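Local coordinates for protein putative carbohydrate-active enzyme (Uncultured organism, PDB 5WH8) that probably hydrolyses O-glycosidic bonds of cellulose-like polysaccharides, as the family 5 glycoside hydrolase module of a larger multi-modular cellulase, at residues A[70-73]-A[79-82]; A[74-79]-A[122-127]; A[107-112]-A[269-274]. All blocks are in the same frame, centred on the assembly; numbering follows the deposited sequence.

Contact 1: A[70-73]-A[79-82]; sequences HEWG and QWKS
With chi1 at -177°, the indole of W72 is thrown out anti to its own backbone nitrogen and swings toward Q79, whose chain runs extended beyond CG and brings the amide beside the G73 backbone. There OE1 takes the backbone N-H of G73 in a nearly straight bond: G73 N to Q79 OE1 is 3.0 Å, with 167° at the hydrogen. The donor sits somewhat off the carbonyl plane of the amide. The aliphatic part of Q79 is used as well, CB lying over one face of the W72 ring near its rim, with W72 NE1 3.9 Å from Q79 CB. Amide and indole planes are moderately inclined, and W72 CD1 approaches Q79 OE1 to 3.6 Å. All this belongs to the long loop that leaves barrel strand 62-68 and enters helix 83-100 of the TIM barrel, one of the strand-to-helix loops that surround the active-site end in this fold. The loop folds back on itself here, and G73 lets the two arms close up: its CA is 3.9 Å from W80 CB, and its phi is positive. The two indoles meet obliquely, the six-membered ring of W72 and the five-membered ring of W80 at 61°, with W72 CH2 4.0 Å from W80 CD1; the far end of W80 leads away. Y86 and Y89 of helix 83-100 meet W80 edge-to-face, while W41 NE1 binds the carbonyl oxygen of W72. Beyond W80, S82 is the N-cap of that helix, its OG accepting from D85 N.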
loop_
_atom_site.group_PDB
_atom_site.type_symbol
_atom_site.label_atom_id
_atom_site.label_comp_id
_atom_site.label_asym_id
_atom_site.label_seq_id
_atom_site.Cartn_x
_atom_site.Cartn_y
_atom_site.Cartn_z
ATOM N N HIS A 70 -16.346 2.836 2.441
ATOM C CA HIS A 70 -17.640 3.208 1.882
ATOM C C HIS A 70 -17.830 2.693 0.450
ATOM O O HIS A 70 -16.999 1.939 -0.054
ATOM C CB HIS A 70 -17.787 4.725 1.936
ATOM C CG HIS A 70 -17.945 5.242 3.329
ATOM N ND1 HIS A 70 -16.913 5.242 4.247
ATOM C CD2 HIS A 70 -19.021 5.753 3.971
ATOM C CE1 HIS A 70 -17.348 5.737 5.392
ATOM N NE2 HIS A 70 -18.622 6.059 5.251
ATOM N N GLU A 71 -18.926 3.115 -0.185
ATOM C CA GLU A 71 -19.452 2.529 -1.422
ATOM C C GLU A 71 -19.943 1.113 -1.164
ATOM O O GLU A 71 -19.774 0.570 -0.052
ATOM C CB GLU A 71 -18.414 2.558 -2.550
ATOM C CG GLU A 71 -17.877 3.973 -2.776
ATOM C CD GLU A 71 -16.912 4.100 -3.947
ATOM O OE1 GLU A 71 -17.271 3.706 -5.083
ATOM O OE2 GLU A 71 -15.792 4.616 -3.727
ATOM N N TRP A 72 -20.579 0.515 -2.166
ATOM C CA TRP A 72 -21.269 -0.744 -1.927
ATOM C C TRP A 72 -20.311 -1.760 -1.311
ATOM O O TRP A 72 -19.224 -1.990 -1.830
ATOM C CB TRP A 72 -21.878 -1.341 -3.207
ATOM C CG TRP A 72 -22.624 -2.595 -2.825
ATOM C CD1 TRP A 72 -23.920 -2.682 -2.388
ATOM C CD2 TRP A 72 -22.089 -3.926 -2.771
ATOM N NE1 TRP A 72 -24.220 -3.991 -2.069
ATOM C CE2 TRP A 72 -23.118 -4.772 -2.297
ATOM C CE3 TRP A 72 -20.837 -4.485 -3.067
ATOM C CZ2 TRP A 72 -22.936 -6.143 -2.124
ATOM C CZ3 TRP A 72 -20.656 -5.848 -2.893
ATOM C CH2 TRP A 72 -21.698 -6.662 -2.421
ATOM N N GLY A 73 -20.726 -2.372 -0.203
ATOM C CA GLY A 73 -19.949 -3.430 0.421
ATOM C C GLY A 73 -18.774 -2.967 1.250
ATOM O O GLY A 73 -17.982 -3.792 1.737
ATOM N N GLN A 79 -23.024 -4.389 4.105
ATOM C CA GLN A 79 -23.669 -4.907 2.902
ATOM C C GLN A 79 -23.074 -6.192 2.339
ATOM O O GLN A 79 -23.768 -6.911 1.618
ATOM C CB GLN A 79 -23.638 -3.844 1.805
ATOM C CG GLN A 79 -24.602 -2.714 2.062
ATOM C CD GLN A 79 -24.416 -1.567 1.108
ATOM O OE1 GLN A 79 -23.292 -1.195 0.779
ATOM N NE2 GLN A 79 -25.521 -1.011 0.630
ATOM N N TRP A 80 -21.800 -6.476 2.626
ATOM C CA TRP A 80 -21.132 -7.648 2.083
ATOM C C TRP A 80 -20.791 -8.643 3.205
ATOM O O TRP A 80 -21.237 -9.799 3.172
ATOM C CB TRP A 80 -19.876 -7.207 1.324
ATOM C CG TRP A 80 -19.063 -8.316 0.697
ATOM C CD1 TRP A 80 -19.469 -9.194 -0.255
ATOM C CD2 TRP A 80 -17.691 -8.620 0.968
ATOM N NE1 TRP A 80 -18.436 -10.036 -0.597
ATOM C CE2 TRP A 80 -17.330 -9.701 0.137
ATOM C CE3 TRP A 80 -16.735 -8.083 1.823
ATOM C CZ2 TRP A 80 -16.050 -10.248 0.141
ATOM C CZ3 TRP A 80 -15.459 -8.636 1.836
ATOM C CH2 TRP A 80 -15.136 -9.715 1.002
ATOM N N LYS A 81 -20.014 -8.187 4.187
ATOM C CA LYS A 81 -19.721 -8.926 5.426
ATOM C C LYS A 81 -19.929 -8.048 6.655
ATOM O O LYS A 81 -19.735 -6.849 6.581
ATOM C CB LYS A 81 -18.267 -9.440 5.423
ATOM C CG LYS A 81 -18.002 -10.562 4.458
ATOM C CD LYS A 81 -16.544 -11.006 4.558
ATOM C CE LYS A 81 -16.223 -12.051 3.535
ATOM N NZ LYS A 81 -16.755 -13.401 3.921
ATOM N N SER A 82 -20.299 -8.636 7.808
ATOM C CA SER A 82 -20.246 -7.910 9.078
ATOM C C SER A 82 -18.819 -7.407 9.331
ATOM O O SER A 82 -17.867 -8.003 8.833
ATOM C CB SER A 82 -20.689 -8.802 10.247
ATOM O OG SER A 82 -19.647 -9.690 10.604
#

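Contact 2: A[74-79]-A[122-127]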
loop_
_atom_site.group_PDB
_atom_site.type_symbol
_atom_site.label_atom_id
_atom_site.label_comp_id
_atom_site.label_asym_id
_atom_site.label_seq_id
_atom_site.Cartn_x
_atom_site.Cartn_y
_atom_site.Cartn_z
ATOM N N GLY A 74 -18.646 -1.656 1.416
ATOM C CA GLY A 74 -17.552 -1.091 2.199
ATOM C C GLY A 74 -17.602 -1.549 3.642
ATOM O O GLY A 74 -18.645 -2.011 4.100
ATOM N N TYR A 75 -16.485 -1.422 4.352
ATOM C CA TYR A 75 -16.373 -1.926 5.712
ATOM C C TYR A 75 -17.457 -1.347 6.606
ATOM O O TYR A 75 -17.972 -2.050 7.482
ATOM C CB TYR A 75 -14.995 -1.604 6.282
ATOM C CG TYR A 75 -14.711 -2.220 7.634
ATOM C CD1 TYR A 75 -15.099 -1.582 8.796
ATOM C CD2 TYR A 75 -14.006 -3.407 7.735
ATOM C CE1 TYR A 75 -14.831 -2.120 10.037
ATOM C CE2 TYR A 75 -13.721 -3.963 8.973
ATOM C CZ TYR A 75 -14.129 -3.302 10.124
ATOM O OH TYR A 75 -13.847 -3.836 11.360
ATOM N N THR A 76 -17.839 -0.092 6.403
ATOM C CA THR A 76 -18.794 0.544 7.323
ATOM C C THR A 76 -20.260 0.214 7.004
ATOM O O THR A 76 -21.161 0.619 7.748
ATOM C CB THR A 76 -18.670 2.086 7.338
ATOM O OG1 THR A 76 -19.078 2.631 6.074
ATOM C CG2 THR A 76 -17.253 2.519 7.688
ATOM N N THR A 77 -20.500 -0.512 5.912
ATOM C CA THR A 77 -21.856 -0.639 5.341
ATOM C C THR A 77 -22.666 -1.861 5.786
ATOM O O THR A 77 -23.893 -1.847 5.682
ATOM C CB THR A 77 -21.836 -0.697 3.792
ATOM O OG1 THR A 77 -21.305 -1.948 3.350
ATOM C CG2 THR A 77 -21.017 0.440 3.195
ATOM N N ASN A 78 -21.987 -2.913 6.230
ATOM C CA ASN A 78 -22.641 -4.206 6.511
ATOM C C ASN A 78 -23.486 -4.663 5.324
ATOM O O ASN A 78 -24.562 -5.257 5.495
ATOM C CB ASN A 78 -23.502 -4.122 7.790
ATOM C CG ASN A 78 -22.680 -4.104 9.062
ATOM O OD1 ASN A 78 -21.701 -4.843 9.202
ATOM N ND2 ASN A 78 -23.099 -3.279 10.014
ATOM N N GLN A 79 -23.024 -4.389 4.105
ATOM C CA GLN A 79 -23.669 -4.907 2.902
ATOM C C GLN A 79 -23.074 -6.192 2.339
ATOM O O GLN A 79 -23.768 -6.911 1.618
ATOM C CB GLN A 79 -23.638 -3.844 1.805
ATOM C CG GLN A 79 -24.602 -2.714 2.062
ATOM C CD GLN A 79 -24.416 -1.567 1.108
ATOM O OE1 GLN A 79 -23.292 -1.195 0.779
ATOM N NE2 GLN A 79 -25.521 -1.011 0.630
ATOM N N LEU A 122 -14.019 7.561 12.185
ATOM C CA LEU A 122 -13.381 7.153 13.440
ATOM C C LEU A 122 -14.203 6.188 14.295
ATOM O O LEU A 122 -13.613 5.381 15.030
ATOM C CB LEU A 122 -13.021 8.388 14.290
ATOM C CG LEU A 122 -11.705 9.058 13.906
ATOM C CD1 LEU A 122 -11.572 10.432 14.541
ATOM C CD2 LEU A 122 -10.535 8.191 14.302
ATOM N N ASP A 123 -15.533 6.264 14.224
ATOM C CA ASP A 123 -16.362 5.340 15.004
ATOM C C ASP A 123 -16.055 3.886 14.649
ATOM O O ASP A 123 -16.224 3.004 15.493
ATOM C CB ASP A 123 -17.854 5.604 14.795
ATOM C CG ASP A 123 -18.325 6.896 15.434
ATOM O OD1 ASP A 123 -17.678 7.371 16.391
ATOM O OD2 ASP A 123 -19.368 7.415 14.987
ATOM N N ASP A 124 -15.639 3.631 13.401
ATOM C CA ASP A 124 -15.207 2.294 12.980
ATOM C C ASP A 124 -13.687 2.140 12.906
ATOM O O ASP A 124 -13.165 1.044 13.135
ATOM C CB ASP A 124 -15.822 1.950 11.623
ATOM C CG ASP A 124 -17.295 1.732 11.718
ATOM O OD1 ASP A 124 -17.706 0.934 12.594
ATOM O OD2 ASP A 124 -18.026 2.411 10.988
ATOM N N ALA A 125 -12.977 3.222 12.599
ATOM C CA ALA A 125 -11.523 3.143 12.432
ATOM C C ALA A 125 -10.790 2.825 13.743
ATOM O O ALA A 125 -9.800 2.101 13.762
ATOM C CB ALA A 125 -10.990 4.439 11.849
ATOM N N ILE A 126 -11.275 3.384 14.851
ATOM C CA ILE A 126 -10.642 3.114 16.141
ATOM C C ILE A 126 -10.760 1.619 16.535
ATOM O O ILE A 126 -9.745 0.996 16.819
ATOM C CB ILE A 126 -11.243 4.039 17.239
ATOM C CG1 ILE A 126 -10.806 5.496 17.021
ATOM C CG2 ILE A 126 -10.849 3.596 18.629
ATOM C CD1 ILE A 126 -9.362 5.752 17.148
ATOM N N PRO A 127 -11.980 1.036 16.535
ATOM C CA PRO A 127 -12.022 -0.406 16.850
ATOM C C PRO A 127 -11.335 -1.301 15.814
ATOM O O PRO A 127 -10.751 -2.322 16.195
ATOM C CB PRO A 127 -13.518 -0.724 16.926
ATOM C CG PRO A 127 -14.237 0.501 16.504
ATOM C CD PRO A 127 -13.309 1.655 16.550
HETATM O O HOH W 1 -21.179 2.013 10.405
#
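T76 and D124 bring the loop after strand 62-68 of the TIM barrel against the first turn of helix 122-135, which follows the next barrel strand, 103-109. The tight part is small: the methyl CG2 of T76 presses on the carboxylate at 3.4 Å from D124 OD2. That methyl points at the acid because it stands anti to the T76 carbonyl carbon, leaving the hydroxyl OG1 to turn back to T69 O. Beside it, D124 CB reaches the edge of the Y75 ring near its plane, a looser touch, with Y75 CE1 4.5 Å from D124 CB. The same ring meets W108 and F128 edge-to-face, and its hydroxyl is bonded to N87. On the looser, polar side one water donates to T76 O at 3.0 Å and to D124 OD2 at 3.2 Å, and so joins the two segments where they do not bond directly. D124 OD1 makes a salt bridge with K83, which probably favours the charged carboxylate. The loop itself is held by T77, whose OG1 closes an ST turn by accepting from Q79 N and, in the carbonyl plane on a lone pair, donates to G74 O at 2.8 Å from T77 OG1.

Contact 3: A[107-112]-A[269-274]; sequences DWHVLN and VNWSFA. With EDO (1,2-ethanediol), chain M.
W271, whose indole touches H109 across the barrel, is followed by a cis peptide bond although the next residue, S272, is no proline; a cis bond after this tryptophan is well known in family 5 glycoside hydrolases. Here it lies where strand 268-273 turns a corner. H109 and W271 come from strands far apart in sequence and not adjacent in the barrel, and meet as nearly parallel rings that hardly overlap: their planes differ by 13°, yet the imidazole and six-membered ring centroids lie 5.7 Å apart. The one close approach is H109 CE1 to W271 CZ3 at 4.0 Å. The backbones stay well separated, with 13.0 Å between H109 CA and W271 CA, so the side chains alone bridge the gap. Both have CG anti to the backbone N, which carries each ring away from its strand toward the other. Strands 103-109 and 268-273 are the third and eighth of the closed eight-stranded parallel TIM barrel, and the rings meet inside it near the C-terminal ends of its strands, where this fold places its active site. S272 CB covers one face of the indole near its rim, and E237 of strand 233-239 touches both H109 and W271. The imidazole is fixed in rotation by H109 ND1 donating to D107 OD2 at 2.7 Å, on the syn side of the carboxylate and 15° out of its plane. The indole N-H is used by a bound 1,2-ethanediol: W271 NE1 donates to its O1 at 3.1 Å. That O1 lies at the indole edge, in the ring plane; the diol, probably from the crystallisation liquor, is also hydrogen-bonded to E278 OE2.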
loop_
_atom_site.group_PDB
_atom_site.type_symbol
_atom_site.label_atom_id
_atom_site.label_comp_id
_atom_site.label_asym_id
_atom_site.label_seq_id
_atom_site.Cartn_x
_atom_site.Cartn_y
_atom_site.Cartn_z
ATOM N N ASP A 107 -4.756 -1.532 4.371
ATOM C CA ASP A 107 -5.112 -0.156 3.970
ATOM C C ASP A 107 -6.575 0.171 4.295
ATOM O O ASP A 107 -7.509 -0.407 3.718
ATOM C CB ASP A 107 -4.791 -0.006 2.469
ATOM C CG ASP A 107 -5.572 1.099 1.771
ATOM O OD1 ASP A 107 -5.879 2.157 2.366
ATOM O OD2 ASP A 107 -5.862 0.888 0.563
ATOM N N TRP A 108 -6.765 1.065 5.268
ATOM C CA TRP A 108 -8.086 1.613 5.603
ATOM C C TRP A 108 -8.418 2.649 4.525
ATOM O O TRP A 108 -7.953 3.808 4.550
ATOM C CB TRP A 108 -8.057 2.213 7.007
ATOM C CG TRP A 108 -9.360 2.770 7.539
ATOM C CD1 TRP A 108 -9.674 4.095 7.730
ATOM C CD2 TRP A 108 -10.502 2.019 7.990
ATOM N NE1 TRP A 108 -10.935 4.210 8.276
ATOM C CE2 TRP A 108 -11.462 2.952 8.441
ATOM C CE3 TRP A 108 -10.800 0.652 8.051
ATOM C CZ2 TRP A 108 -12.707 2.562 8.931
ATOM C CZ3 TRP A 108 -12.027 0.262 8.549
ATOM C CH2 TRP A 108 -12.973 1.212 8.972
ATOM N N HIS A 109 -9.193 2.208 3.542
ATOM C CA HIS A 109 -9.216 2.862 2.224
ATOM C C HIS A 109 -10.317 3.904 2.142
ATOM O O HIS A 109 -11.335 3.682 1.490
ATOM C CB HIS A 109 -9.362 1.792 1.122
ATOM C CG HIS A 109 -9.025 2.252 -0.278
ATOM N ND1 HIS A 109 -7.735 2.245 -0.762
ATOM C CD2 HIS A 109 -9.807 2.639 -1.321
ATOM C CE1 HIS A 109 -7.727 2.621 -2.028
ATOM N NE2 HIS A 109 -8.974 2.872 -2.396
ATOM N N VAL A 110 -10.093 5.031 2.827
ATOM C CA VAL A 110 -10.993 6.197 2.756
ATOM C C VAL A 110 -10.896 6.836 1.367
ATOM O O VAL A 110 -9.817 6.870 0.770
ATOM C CB VAL A 110 -10.681 7.251 3.841
ATOM C CG1 VAL A 110 -10.696 6.641 5.218
ATOM C CG2 VAL A 110 -9.373 7.946 3.604
ATOM N N LEU A 111 -12.031 7.302 0.848
ATOM C CA LEU A 111 -12.063 7.957 -0.445
ATOM C C LEU A 111 -13.323 8.819 -0.635
ATOM O O LEU A 111 -13.246 10.045 -0.566
ATOM C CB LEU A 111 -11.947 6.907 -1.547
ATOM C CG LEU A 111 -11.845 7.392 -2.996
ATOM C CD1 LEU A 111 -10.647 8.327 -3.218
ATOM C CD2 LEU A 111 -11.777 6.173 -3.883
ATOM N N ASN A 112 -14.476 8.174 -0.843
ATOM C CA ASN A 112 -15.705 8.876 -1.243
ATOM C C ASN A 112 -16.814 8.812 -0.183
ATOM O O ASN A 112 -16.623 8.264 0.900
ATOM C CB ASN A 112 -16.257 8.295 -2.563
ATOM C CG ASN A 112 -15.347 8.545 -3.763
ATOM O OD1 ASN A 112 -14.766 9.625 -3.918
ATOM N ND2 ASN A 112 -15.229 7.536 -4.629
ATOM N N VAL A 269 3.568 0.540 -5.271
ATOM C CA VAL A 269 2.490 -0.436 -5.322
ATOM C C VAL A 269 1.520 -0.007 -6.440
ATOM O O VAL A 269 0.963 1.077 -6.390
ATOM C CB VAL A 269 1.747 -0.519 -3.987
ATOM C CG1 VAL A 269 0.660 -1.567 -4.034
ATOM C CG2 VAL A 269 2.728 -0.817 -2.826
ATOM N N ASN A 270 1.329 -0.863 -7.435
ATOM C CA ASN A 270 0.499 -0.543 -8.610
ATOM C C ASN A 270 -0.987 -0.867 -8.427
ATOM O O ASN A 270 -1.345 -1.963 -7.952
ATOM C CB ASN A 270 1.032 -1.307 -9.851
ATOM C CG ASN A 270 0.207 -1.077 -11.099
ATOM O OD1 ASN A 270 -0.428 -1.991 -11.608
ATOM N ND2 ASN A 270 0.223 0.149 -11.612
ATOM N N TRP A 271 -1.836 0.062 -8.855
ATOM C CA TRP A 271 -3.289 -0.135 -8.971
ATOM C C TRP A 271 -3.659 -0.649 -10.376
ATOM O O TRP A 271 -3.399 0.078 -11.341
ATOM C CB TRP A 271 -4.003 1.190 -8.720
ATOM C CG TRP A 271 -5.501 1.065 -8.662
ATOM C CD1 TRP A 271 -6.357 1.181 -9.703
ATOM C CD2 TRP A 271 -6.300 0.827 -7.498
ATOM N NE1 TRP A 271 -7.652 1.022 -9.265
ATOM C CE2 TRP A 271 -7.637 0.788 -7.917
ATOM C CE3 TRP A 271 -6.008 0.617 -6.143
ATOM C CZ2 TRP A 271 -8.689 0.550 -7.030
ATOM C CZ3 TRP A 271 -7.048 0.386 -5.270
ATOM C CH2 TRP A 271 -8.370 0.368 -5.715
ATOM N N SER A 272 -4.272 -1.833 -10.551
ATOM C CA SER A 272 -4.696 -2.764 -9.485
ATOM C C SER A 272 -4.609 -4.179 -10.033
ATOM O O SER A 272 -4.640 -4.383 -11.259
ATOM C CB SER A 272 -6.134 -2.500 -9.016
ATOM O OG SER A 272 -7.033 -2.911 -10.022
ATOM N N PHE A 273 -4.532 -5.144 -9.123
ATOM C CA PHE A 273 -4.658 -6.559 -9.466
ATOM C C PHE A 273 -6.122 -6.953 -9.449
ATOM O O PHE A 273 -6.679 -7.291 -8.392
ATOM C CB PHE A 273 -3.869 -7.428 -8.490
ATOM C CG PHE A 273 -3.770 -8.874 -8.916
ATOM C CD1 PHE A 273 -2.952 -9.256 -9.962
ATOM C CD2 PHE A 273 -4.501 -9.845 -8.261
ATOM C CE1 PHE A 273 -2.862 -10.607 -10.342
ATOM C CE2 PHE A 273 -4.405 -11.180 -8.623
ATOM C CZ PHE A 273 -3.589 -11.561 -9.660
ATOM N N ALA A 274 -6.747 -6.875 -10.621
ATOM C CA ALA A 274 -8.167 -7.117 -10.800
ATOM C C ALA A 274 -8.381 -7.300 -12.299
ATOM O O ALA A 274 -7.507 -6.911 -13.088
ATOM C CB ALA A 274 -8.991 -5.956 -10.265
HETATM C C1 EDO M . -10.936 2.585 -10.092
HETATM O O1 EDO M . -10.110 1.809 -10.979
HETATM C C2 EDO M . -12.409 2.677 -10.525
HETATM O O2 EDO M . -12.915 1.439 -11.060
#

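Contact 1 lies wholly in the loop between strand 62-68 and helix 83-100; contact 2 joins the same loop to helix 122-135, and both include Q79. Their centres lie about 9 Å apart, and E71 O packs on T77 CG2 at 3.5 Å. Each centre is about 16 Å from that of contact 3, deeper in the barrel. Contact 2 reaches it through W108, where Y75 CD1 comes within 3.5 Å of W108 CH2 and D124 and A125 also pack. Contact 1 reaches it through a probable hydrogen bond, E71 OE2 to N112 ND2 at 3.1 Å. The loop thus lies against segment 107-112, whose H109 meets W271 beside the 1,2-ethanediol, at the barrel end that probably holds the active site.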